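Local coordinates for TCP pilus virulence regulatory protein (Vibrio cholerae, PDB 4MLO) that probably activates transcription of virulence genes, including those of the TCP pilus, as an AraC-family DNA-binding regulator that holds a palmitoleic acid, at residues A170-K173 with I174-V178. Residues are numbered along the deposited sequence; the frame is centred on the assembly and turned at random.
Sequences AMEK and ISCLV
With chi1 of -54° in the conformer described, one of two for this residue, Ser175 turns its OG beside its own backbone N and back along the helix to the carbonyl of Met171, one turn earlier. Met171 has its CG anti to the backbone N (chi1 -176°), and a bend at the next torsion lays the thioether alongside that hydroxyl, with Met171 CE 3.6 Å from Ser175 OG. In this conformer Ser175 OG donates to Met171 O over 2.8 Å and arrives well above the carbonyl plane. Ser175 N supplies the ordinary helical bond to that oxygen, nearly straight at 172°, from the opposite face. Two donors of one residue then grip a single acceptor, a classic case of a serine inside a helix folding its hydroxyl onto the i-4 carbonyl, so that the hydroxyl finds an acceptor within its own helix.

The setting is the first helix, 170-180, of the C-terminal helical part that carries the AraC-type helix-turn-helix motifs. It packs against helices 188-195, 199-207 and 213-230, and Met171 and Ile174 both touch Leu216 and Glu205. The alpha-helical pattern carries on with Ile174 N to Ala170 O and Leu177 N to Lys173 O, while CG1 of Ile174 sits 3.3 Å from Ala170 O.

On another side of the helix, Glu172 brings OE2 to 3.9 Å from CB of Cys176, a plain van der Waals approach; Cys176 N separately donates to Glu172 O (2.8 Å). The other carboxylate oxygen, OE1, accepts a hydrogen bond from Asn64 ND2, and Lys63 adds a long, weak ion pair. Asn64 OD1 lies by the Ser175 hydroxyl as a weak second acceptor, competing for its one proton and tying the start of this helix to the cupin-like N-terminal domain.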
loop_
_atom_site.group_PDB
_atom_site.type_symbol
_atom_site.label_atom_id
_atom_site.label_comp_id
_atom_site.label_asym_id
_atom_site.label_seq_id
_atom_site.Cartn_x
_atom_site.Cartn_y
_atom_site.Cartn_z
ATOM N N ALA A 170 -6.818 14.148 7.647
ATOM C CA ALA A 170 -7.161 14.959 6.476
ATOM C C ALA A 170 -6.750 14.292 5.170
ATOM O O ALA A 170 -7.424 14.464 4.147
ATOM C CB ALA A 170 -6.510 16.330 6.550
ATOM N N MET A 171 -5.665 13.507 5.170
ATOM C CA MET A 171 -5.304 12.832 3.936
ATOM C C MET A 171 -6.337 11.793 3.563
ATOM O O MET A 171 -6.649 11.609 2.376
ATOM C CB MET A 171 -3.931 12.173 4.039
ATOM C CG MET A 171 -3.464 11.542 2.725
ATOM S SD MET A 171 -3.160 12.742 1.380
ATOM C CE MET A 171 -2.695 11.608 0.062
ATOM N N GLU A 172 -6.862 11.082 4.557
ATOM C CA GLU A 172 -7.926 10.118 4.283
ATOM C C GLU A 172 -9.165 10.837 3.754
ATOM O O GLU A 172 -9.837 10.341 2.847
ATOM C CB GLU A 172 -8.226 9.309 5.547
ATOM C CG GLU A 172 -9.530 8.537 5.507
ATOM C CD GLU A 172 -9.546 7.392 4.531
ATOM O OE1 GLU A 172 -8.465 6.958 4.066
ATOM O OE2 GLU A 172 -10.665 6.918 4.236
ATOM N N LYS A 173 -9.467 12.032 4.280
ATOM C CA LYS A 173 -10.608 12.773 3.754
ATOM C C LYS A 173 -10.403 13.132 2.282
ATOM O O LYS A 173 -11.322 12.997 1.469
ATOM C CB LYS A 173 -10.851 14.037 4.577
ATOM C CG LYS A 173 -11.442 13.788 5.950
ATOM C CD LYS A 173 -11.716 15.128 6.634
ATOM C CE LYS A 173 -12.054 14.950 8.100
ATOM N NZ LYS A 173 -13.215 14.041 8.284
ATOM N N ILE A 174 -9.214 13.617 1.936
ATOM C CA ILE A 174 -8.921 13.969 0.544
ATOM C C ILE A 174 -8.997 12.738 -0.343
ATOM O O ILE A 174 -9.660 12.737 -1.379
ATOM C CB ILE A 174 -7.540 14.629 0.442
ATOM C CG1 ILE A 174 -7.490 15.976 1.209
ATOM C CG2 ILE A 174 -7.101 14.750 -1.017
ATOM C CD1 ILE A 174 -6.072 16.484 1.351
ATOM N N SER A 175 -8.276 11.675 0.037
ATOM C CA SER A 175 -8.229 10.462 -0.768
ATOM C C SER A 175 -9.602 9.837 -0.935
ATOM O O SER A 175 -9.962 9.377 -2.022
ATOM C CB SER A 175 -7.262 9.468 -0.129
ATOM O OG SER A 175 -5.996 10.081 0.073
ATOM N N CYS A 176 -10.388 9.781 0.153
ATOM C CA CYS A 176 -11.721 9.193 0.097
ATOM C C CYS A 176 -12.614 9.957 -0.866
ATOM O O CYS A 176 -13.401 9.375 -1.626
ATOM C CB CYS A 176 -12.322 9.202 1.492
ATOM S SG CYS A 176 -13.846 8.336 1.650
ATOM N N LEU A 177 -12.524 11.272 -0.823
ATOM C CA LEU A 177 -13.287 12.102 -1.726
ATOM C C LEU A 177 -12.921 11.815 -3.180
ATOM O O LEU A 177 -13.798 11.583 -4.015
ATOM C CB LEU A 177 -13.044 13.566 -1.366
ATOM C CG LEU A 177 -13.623 14.602 -2.309
ATOM C CD1 LEU A 177 -15.170 14.576 -2.213
ATOM C CD2 LEU A 177 -13.092 15.998 -1.976
ATOM N N VAL A 178 -11.622 11.773 -3.494
ATOM C CA VAL A 178 -11.220 11.531 -4.875
ATOM C C VAL A 178 -11.700 10.159 -5.336
ATOM O O VAL A 178 -12.169 9.982 -6.476
ATOM C CB VAL A 178 -9.689 11.669 -4.987
ATOM C CG1 VAL A 178 -9.197 11.228 -6.367
ATOM C CG2 VAL A 178 -9.266 13.103 -4.738
#